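Local coordinates for protein aspartate aminotransferase, cytoplasmic (Schizosaccharomyces pombe 972h-, PDB 6JPK) that catalyses the reversible transfer of the amino group from L-aspartate to 2-oxoglutarate, giving oxaloacetate and L-glutamate, with pyridoxal 5'-phosphate as cofactor, at residues 242-254 against 262-274. The protein carries 1 engineered substitution. Sequence-based numbering, arbitrary orientation.
With PO4 (phosphate ion), chain C.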
ATOM      1  N   LYS A 242      28.636   0.028  13.757  1.00 10.75           N
ATOM      2  CA  LYS A 242      30.068   0.051  14.040  1.00 12.54           C
ATOM      3  C   LYS A 242      30.871  -0.871  13.131  1.00 19.51           C
ATOM      4  O   LYS A 242      32.077  -0.663  12.973  1.00 21.91           O
ATOM      5  CB  LYS A 242      30.325  -0.360  15.490  1.00 16.45           C
ATOM      6  CG  LYS A 242      29.594   0.491  16.515  1.00 21.51           C
ATOM      7  CD  LYS A 242      29.891  -0.006  17.929  1.00 25.68           C
ATOM      8  CE  LYS A 242      29.319   0.937  18.978  1.00 28.32           C
ATOM      9  NZ  LYS A 242      29.567   0.413  20.353  1.00 29.62           N
ATOM     10  N   TYR A 243      30.247  -1.893  12.553  1.00 19.22           N
ATOM     11  CA  TYR A 243      30.980  -2.874  11.764  1.00 19.04           C
ATOM     12  C   TYR A 243      31.161  -2.468  10.303  1.00 20.15           C
ATOM     13  O   TYR A 243      31.864  -3.170   9.574  1.00 26.26           O
ATOM     14  CB  TYR A 243      30.282  -4.234  11.845  1.00 15.34           C
ATOM     15  CG  TYR A 243      30.139  -4.752  13.256  1.00 20.98           C
ATOM     16  CD1 TYR A 243      28.908  -4.772  13.885  1.00 21.36           C
ATOM     17  CD2 TYR A 243      31.242  -5.209  13.968  1.00 27.19           C
ATOM     18  CE1 TYR A 243      28.772  -5.230  15.181  1.00 21.18           C
ATOM     19  CE2 TYR A 243      31.107  -5.696  15.262  1.00 28.79           C
ATOM     20  CZ  TYR A 243      29.867  -5.685  15.864  1.00 25.97           C
ATOM     21  OH  TYR A 243      29.715  -6.140  17.154  1.00 26.99           O
ATOM     22  N   ASN A 244      30.537  -1.372   9.862  1.00 15.36           N
ATOM     23  CA  ASN A 244      30.735  -0.812   8.518  1.00 21.55           C
ATOM     24  C   ASN A 244      30.415  -1.838   7.421  1.00 20.22           C
ATOM     25  O   ASN A 244      31.178  -2.026   6.470  1.00 21.35           O
ATOM     26  CB  ASN A 244      32.163  -0.254   8.374  1.00 26.69           C
ATOM     27  CG  ASN A 244      32.291   0.831   7.284  1.00 34.47           C
ATOM     28  OD1 ASN A 244      31.351   1.590   7.002  1.00 32.94           O
ATOM     29  ND2 ASN A 244      33.476   0.905   6.674  1.00 38.45           N
ATOM     30  N   LYS A 245      29.274  -2.519   7.569  1.00 15.90           N
ATOM     31  CA  LYS A 245      28.683  -3.352   6.524  1.00 14.00           C
ATOM     32  C   LYS A 245      27.351  -2.741   6.104  1.00 12.11           C
ATOM     33  O   LYS A 245      26.565  -2.331   6.956  1.00  9.40           O
ATOM     34  CB  LYS A 245      28.465  -4.802   7.012  1.00 16.04           C
ATOM     35  CG  LYS A 245      29.741  -5.494   7.513  1.00 22.97           C
ATOM     36  CD  LYS A 245      30.457  -6.292   6.417  1.00 26.86           C
ATOM     37  CE  LYS A 245      29.762  -7.639   6.207  1.00 32.36           C
ATOM     38  NZ  LYS A 245      30.346  -8.569   5.177  1.00 28.23           N
ATOM     39  N   ASP A 246      27.074  -2.661   4.806  1.00  9.71           N
ATOM     40  CA  ASP A 246      25.752  -2.165   4.449  1.00  9.36           C
ATOM     41  C   ASP A 246      24.687  -3.186   4.870  1.00  9.85           C
ATOM     42  O   ASP A 246      24.959  -4.387   4.983  1.00  9.10           O
ATOM     43  CB  ASP A 246      25.649  -1.794   2.955  1.00  9.48           C
ATOM     44  CG  ASP A 246      26.287  -2.812   1.996  1.00  9.84           C
ATOM     45  OD1 ASP A 246      27.371  -3.364   2.290  1.00 13.12           O
ATOM     46  OD2 ASP A 246      25.723  -2.998   0.884  1.00  9.75           O
ATOM     47  N   PHE A 247      23.487  -2.688   5.170  1.00  8.68           N
ATOM     48  CA  PHE A 247      22.412  -3.542   5.672  1.00  8.37           C
ATOM     49  C   PHE A 247      21.078  -2.834   5.450  1.00  9.31           C
ATOM     50  O   PHE A 247      21.039  -1.667   5.043  1.00  8.11           O
ATOM     51  CB  PHE A 247      22.621  -3.907   7.155  1.00  8.33           C
ATOM     52  CG  PHE A 247      22.574  -2.719   8.115  1.00  9.27           C
ATOM     53  CD1 PHE A 247      23.651  -1.845   8.228  1.00 10.19           C
ATOM     54  CD2 PHE A 247      21.462  -2.509   8.928  1.00 10.03           C
ATOM     55  CE1 PHE A 247      23.614  -0.762   9.116  1.00  8.55           C
ATOM     56  CE2 PHE A 247      21.410  -1.427   9.821  1.00  9.96           C
ATOM     57  CZ  PHE A 247      22.491  -0.552   9.918  1.00  9.25           C
ATOM     58  N   PHE A 248      19.984  -3.553   5.744  1.00  7.81           N
ATOM     59  CA  PHE A 248      18.618  -3.074   5.537  1.00  7.55           C
ATOM     60  C   PHE A 248      17.861  -2.987   6.851  1.00  7.34           C
ATOM     61  O   PHE A 248      18.105  -3.763   7.784  1.00  7.34           O
ATOM     62  CB  PHE A 248      17.819  -3.984   4.599  1.00  7.46           C
ATOM     63  CG  PHE A 248      18.360  -4.043   3.202  1.00  7.68           C
ATOM     64  CD1 PHE A 248      19.465  -4.834   2.907  1.00  7.95           C
ATOM     65  CD2 PHE A 248      17.752  -3.321   2.175  1.00  9.62           C
ATOM     66  CE1 PHE A 248      19.965  -4.903   1.612  1.00  9.80           C
ATOM     67  CE2 PHE A 248      18.240  -3.393   0.873  1.00  7.90           C
ATOM     68  CZ  PHE A 248      19.357  -4.171   0.596  1.00  8.17           C
ATOM     69  N   VAL A 249      16.912  -2.053   6.909  1.00  7.18           N
ATOM     70  CA  VAL A 249      16.039  -1.892   8.070  1.00  8.07           C
ATOM     71  C   VAL A 249      14.605  -1.722   7.587  1.00  8.34           C
ATOM     72  O   VAL A 249      14.341  -0.890   6.713  1.00 10.31           O
ATOM     73  CB  VAL A 249      16.447  -0.689   8.945  1.00  9.61           C
ATOM     74  CG1 VAL A 249      15.541  -0.607  10.175  1.00 10.00           C
ATOM     75  CG2 VAL A 249      17.919  -0.761   9.348  1.00  7.53           C
ATOM     76  N   CYS A 250      13.679  -2.488   8.167  1.00  8.37           N
ATOM     77  CA  CYS A 250      12.248  -2.340   7.907  1.00  6.49           C
ATOM     78  C   CYS A 250      11.567  -1.837   9.176  1.00  9.48           C
ATOM     79  O   CYS A 250      11.574  -2.525  10.201  1.00  6.51           O
ATOM     80  CB  CYS A 250      11.628  -3.660   7.451  1.00  6.41           C
ATOM     81  SG  CYS A 250      12.478  -4.398   6.044  1.00 12.00           S
ATOM     82  N   GLN A 251      10.960  -0.652   9.095  1.00  6.42           N
ATOM     83  CA  GLN A 251      10.518   0.105  10.258  1.00  9.35           C
ATOM     84  C   GLN A 251       9.020   0.327  10.179  1.00 11.12           C
ATOM     85  O   GLN A 251       8.503   0.705   9.124  1.00  9.46           O
ATOM     86  CB  GLN A 251      11.252   1.445  10.325  1.00  6.58           C
ATOM     87  CG  GLN A 251      10.782   2.435  11.371  1.00  6.75           C
ATOM     88  CD  GLN A 251      11.495   3.779  11.198  1.00  8.76           C
ATOM     89  OE1 GLN A 251      11.798   4.177  10.070  1.00  9.31           O
ATOM     90  NE2 GLN A 251      11.802   4.454  12.305  1.00  6.99           N
ATOM     91  N   SER A 252       8.325   0.082  11.283  1.00  6.31           N
ATOM     92  CA  SER A 252       6.891   0.301  11.373  1.00  6.27           C
ATOM     93  C   SER A 252       6.590   1.294  12.486  1.00  9.04           C
ATOM     94  O   SER A 252       7.206   1.244  13.557  1.00  6.96           O
ATOM     95  CB  SER A 252       6.141  -1.022  11.648  1.00  6.27           C
ATOM     96  OG  SER A 252       4.774  -0.792  11.931  1.00  6.18           O
ATOM     97  N   PHE A 253       5.628   2.182  12.235  1.00  6.43           N
ATOM     98  CA  PHE A 253       5.084   3.048  13.271  1.00  6.58           C
ATOM     99  C   PHE A 253       3.698   2.596  13.711  1.00  6.57           C
ATOM    100  O   PHE A 253       2.999   3.344  14.403  1.00  6.72           O
ATOM    101  CB  PHE A 253       5.050   4.506  12.795  1.00  6.71           C
ATOM    102  CG  PHE A 253       6.418   5.097  12.602  1.00 10.32           C
ATOM    103  CD1 PHE A 253       7.093   4.939  11.399  1.00 11.22           C
ATOM    104  CD2 PHE A 253       7.040   5.782  13.628  1.00  7.87           C
ATOM    105  CE1 PHE A 253       8.362   5.472  11.215  1.00 12.98           C
ATOM    106  CE2 PHE A 253       8.303   6.310  13.451  1.00  8.63           C
ATOM    107  CZ  PHE A 253       8.967   6.150  12.245  1.00 10.70           C
ATOM    108  N   ALA A 254       3.299   1.381  13.320  1.00  8.38           N
ATOM    109  CA  ALA A 254       1.961   0.888  13.631  1.00  9.12           C
ATOM    110  C   ALA A 254       1.723   0.849  15.136  1.00 10.65           C
ATOM    111  O   ALA A 254       0.683   1.307  15.623  1.00  8.03           O
ATOM    112  CB  ALA A 254       1.765  -0.502  13.018  1.00  6.30           C
ATOM    113  N   GLU A 262      -3.476   3.183   9.358  1.00  6.78           N
ATOM    114  CA  GLU A 262      -3.022   4.193   8.413  1.00 12.07           C
ATOM    115  C   GLU A 262      -1.795   3.752   7.619  1.00 15.39           C
ATOM    116  O   GLU A 262      -1.457   4.416   6.636  1.00 14.55           O
ATOM    117  CB  GLU A 262      -2.735   5.519   9.137  1.00  8.93           C
ATOM    118  CG  GLU A 262      -3.807   5.915  10.183  1.00 14.35           C
ATOM    119  CD  GLU A 262      -5.239   6.052   9.612  1.00 21.03           C
ATOM    120  OE1 GLU A 262      -5.427   6.020   8.367  1.00 19.36           O
ATOM    121  OE2 GLU A 262      -6.190   6.194  10.429  1.00 18.61           O
ATOM    122  N   ARG A 263      -1.134   2.662   8.022  1.00  6.50           N
ATOM    123  CA  ARG A 263      -0.060   2.026   7.256  1.00 12.64           C
ATOM    124  C   ARG A 263       1.151   2.954   7.079  1.00 16.40           C
ATOM    125  O   ARG A 263       1.535   3.317   5.963  1.00 18.42           O
ATOM    126  CB  ARG A 263      -0.570   1.536   5.894  1.00 11.36           C
ATOM    127  CG  ARG A 263      -1.917   0.818   5.917  1.00 10.97           C
ATOM    128  CD  ARG A 263      -1.945  -0.332   6.910  1.00 10.00           C
ATOM    129  NE  ARG A 263      -1.032  -1.429   6.566  1.00 11.07           N
ATOM    130  CZ  ARG A 263      -0.292  -2.075   7.465  1.00 11.54           C
ATOM    131  NH1 ARG A 263       0.497  -3.064   7.091  1.00 14.40           N
ATOM    132  NH2 ARG A 263      -0.317  -1.704   8.745  1.00  8.73           N
ATOM    133  N   THR A 264       1.777   3.306   8.201  1.00 11.17           N
ATOM    134  CA  THR A 264       2.921   4.219   8.204  1.00  9.88           C
ATOM    135  C   THR A 264       4.193   3.447   8.561  1.00  9.44           C
ATOM    136  O   THR A 264       4.348   2.965   9.692  1.00  6.40           O
ATOM    137  CB  THR A 264       2.679   5.376   9.170  1.00 11.23           C
ATOM    138  OG1 THR A 264       1.432   6.008   8.847  1.00 12.91           O
ATOM    139  CG2 THR A 264       3.793   6.403   9.076  1.00  8.33           C
ATOM    140  N   GLY A 265       5.105   3.342   7.596  1.00  8.76           N
ATOM    141  CA  GLY A 265       6.353   2.629   7.779  1.00  6.37           C
ATOM    142  C   GLY A 265       7.400   3.164   6.832  1.00  6.46           C
ATOM    143  O   GLY A 265       7.140   4.052   6.015  1.00  6.55           O
ATOM    144  N   CYS A 266       8.605   2.611   6.947  1.00  6.50           N
ATOM    145  CA  CYS A 266       9.706   3.049   6.104  1.00  6.61           C
ATOM    146  C   CYS A 266      10.705   1.913   5.943  1.00  7.80           C
ATOM    147  O   CYS A 266      11.010   1.217   6.915  1.00  7.35           O
ATOM    148  CB  CYS A 266      10.390   4.280   6.710  1.00  9.07           C
ATOM    149  SG  CYS A 266      11.319   5.239   5.502  1.00 10.85           S
ATOM    150  N   MET A 267      11.196   1.712   4.717  1.00  6.68           N
ATOM    151  CA  MET A 267      12.309   0.799   4.477  1.00  7.80           C
ATOM    152  C   MET A 267      13.574   1.624   4.308  1.00  8.09           C
ATOM    153  O   MET A 267      13.555   2.672   3.654  1.00  7.97           O
ATOM    154  CB  MET A 267      12.083  -0.072   3.230  1.00  9.25           C
ATOM    155  CG  MET A 267      13.036  -1.280   3.119  1.00 15.21           C
ATOM    156  SD  MET A 267      13.981  -1.380   1.561  1.00 25.80           S
ATOM    157  CE  MET A 267      15.219  -0.128   1.796  1.00 24.98           C
ATOM    158  N   HIS A 268      14.674   1.156   4.899  1.00  8.40           N
ATOM    159  CA  HIS A 268      15.952   1.858   4.806  1.00  8.92           C
ATOM    160  C   HIS A 268      17.034   0.896   4.343  1.00  9.24           C
ATOM    161  O   HIS A 268      17.115  -0.236   4.832  1.00  7.38           O
ATOM    162  CB  HIS A 268      16.397   2.466   6.148  1.00  7.35           C
ATOM    163  CG  HIS A 268      15.345   3.290   6.826  1.00  9.67           C
ATOM    164  ND1 HIS A 268      15.219   4.647   6.622  1.00  8.14           N
ATOM    165  CD2 HIS A 268      14.380   2.949   7.714  1.00  7.05           C
ATOM    166  CE1 HIS A 268      14.211   5.105   7.345  1.00  8.23           C
ATOM    167  NE2 HIS A 268      13.689   4.096   8.020  1.00  7.98           N
ATOM    168  N   TYR A 269      17.855   1.355   3.404  1.00  7.69           N
ATOM    169  CA  TYR A 269      19.123   0.718   3.066  1.00  7.93           C
ATOM    170  C   TYR A 269      20.232   1.640   3.535  1.00  8.18           C
ATOM    171  O   TYR A 269      20.277   2.815   3.141  1.00  9.49           O
ATOM    172  CB  TYR A 269      19.236   0.444   1.567  1.00  8.09           C
ATOM    173  CG  TYR A 269      20.625   0.027   1.105  1.00  8.43           C
ATOM    174  CD1 TYR A 269      21.153  -1.215   1.443  1.00  8.48           C
ATOM    175  CD2 TYR A 269      21.398   0.878   0.325  1.00  8.73           C
ATOM    176  CE1 TYR A 269      22.423  -1.596   1.013  1.00  8.83           C
ATOM    177  CE2 TYR A 269      22.667   0.517  -0.105  1.00  9.08           C
ATOM    178  CZ  TYR A 269      23.178  -0.725   0.239  1.00  9.54           C
ATOM    179  OH  TYR A 269      24.436  -1.097  -0.197  1.00  9.53           O
ATOM    180  N   VAL A 270      21.100   1.122   4.395  1.00  8.27           N
ATOM    181  CA  VAL A 270      22.185   1.892   4.989  1.00  8.52           C
ATOM    182  C   VAL A 270      23.430   1.591   4.167  1.00 11.55           C
ATOM    183  O   VAL A 270      24.105   0.582   4.391  1.00  8.98           O
ATOM    184  CB  VAL A 270      22.390   1.552   6.468  1.00  9.30           C
ATOM    185  CG1 VAL A 270      23.503   2.431   7.063  1.00  8.96           C
ATOM    186  CG2 VAL A 270      21.080   1.713   7.247  1.00 10.24           C
ATOM    187  N   ALA A 271      23.735   2.475   3.214  1.00  9.34           N
ATOM    188  CA  ALA A 271      24.822   2.252   2.277  1.00  9.90           C
ATOM    189  C   ALA A 271      26.173   2.584   2.904  1.00 12.37           C
ATOM    190  O   ALA A 271      26.269   3.298   3.908  1.00  9.78           O
ATOM    191  CB  ALA A 271      24.619   3.094   1.016  1.00  9.59           C
ATOM    192  N   LYS A 272      27.234   2.068   2.282  1.00 10.14           N
ATOM    193  CA  LYS A 272      28.571   2.484   2.680  1.00 14.69           C
ATOM    194  C   LYS A 272      28.961   3.819   2.061  1.00 15.72           C
ATOM    195  O   LYS A 272      29.879   4.469   2.559  1.00 14.69           O
ATOM    196  CB  LYS A 272      29.599   1.413   2.304  1.00 16.09           C
ATOM    197  CG  LYS A 272      29.461   0.137   3.128  1.00 22.01           C
ATOM    198  CD  LYS A 272      30.264  -0.990   2.532  1.00 25.90           C
ATOM    199  CE  LYS A 272      31.744  -0.797   2.778  1.00 28.37           C
ATOM    200  NZ  LYS A 272      32.087  -1.190   4.160  1.00 28.30           N
ATOM    201  N   ASP A 273      28.291   4.241   0.991  1.00 13.39           N
ATOM    202  CA  ASP A 273      28.589   5.538   0.393  1.00 18.97           C
ATOM    203  C   ASP A 273      27.365   6.048  -0.354  1.00 18.04           C
ATOM    204  O   ASP A 273      26.456   5.282  -0.703  1.00 15.38           O
ATOM    205  CB  ASP A 273      29.801   5.463  -0.536  1.00 21.30           C
ATOM    206  CG  ASP A 273      29.676   4.366  -1.555  1.00 29.03           C
ATOM    207  OD1 ASP A 273      28.788   4.490  -2.430  1.00 32.35           O
ATOM    208  OD2 ASP A 273      30.461   3.381  -1.474  1.00 31.23           O
ATOM    209  N   ALA A 274      27.370   7.359  -0.603  1.00 10.97           N
ATOM    210  CA  ALA A 274      26.225   8.024  -1.216  1.00 10.78           C
ATOM    211  C   ALA A 274      25.959   7.490  -2.617  1.00 11.25           C
ATOM    212  O   ALA A 274      24.803   7.382  -3.038  1.00 10.56           O
ATOM    213  CB  ALA A 274      26.463   9.540  -1.262  1.00 11.05           C
TER
HETATM  214  P   PO4 C 501       2.689  -3.582  10.040  1.00 14.97           P
HETATM  215  O1  PO4 C 501       2.639  -4.041   8.597  1.00 11.88           O
HETATM  216  O2  PO4 C 501       3.508  -2.320  10.192  1.00 14.75           O
HETATM  217  O3  PO4 C 501       1.265  -3.348  10.499  1.00 12.88           O
HETATM  218  O4  PO4 C 501       3.311  -4.625  10.938  1.00 18.43           O
HETATM  219  O   HOH W   1      31.545   3.715   4.657  1.00 23.81           O
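Tyr269 can be followed outward across Phe248 to Asp246. Its CB sits 4.0 Å from Phe248 CE2, and CG, anti to the backbone N (chi1 169°), sends the ring obliquely over Phe248 toward Asp246, just before the neighbouring strand. Tyr269 CD1 then lies over one face of the Phe248 ring, 3.6 Å from Phe248 CZ, with the two planes inclined at 45°. CE1 and CZ of Tyr269 pass beside Asp246 CB, and its OH donates to Asp246 OD2 (2.5 Å), meeting it on the anti side and out of the carboxylate plane. A phenylalanine here would probably keep the ring packing but remove the hydroxyl donor to Asp246 OD2, which also accepts from Ser2 N of the second subunit. On the other face of the sheet, Val270 CG2 makes a CH-pi contact over a face of the Phe247 ring, 4.1 Å from its centroid. There His268 NE2 donates in its ring plane to Gln251 OE1 (2.8 Å, 167° at the hydrogen); the other ring nitrogen, ND1, is hydrogen-bonded to Ser102 OG, and together these should fix the imidazole's rotation. Paired backbone bonds at Val249/His268 and Gln251/Cys266 set the antiparallel register. At the hairpin-loop end, Ser252 OG and the Arg263 guanidinium, edge-on, hold a phosphate ion, Arg263 NH1 reaching O1 at 2.8 Å. This hairpin belongs to the mixed sheet of the aminotransferase fold, and the anion lies where the cofactor phosphate probably binds, close to Lys255, the predicted Schiff-base lysine.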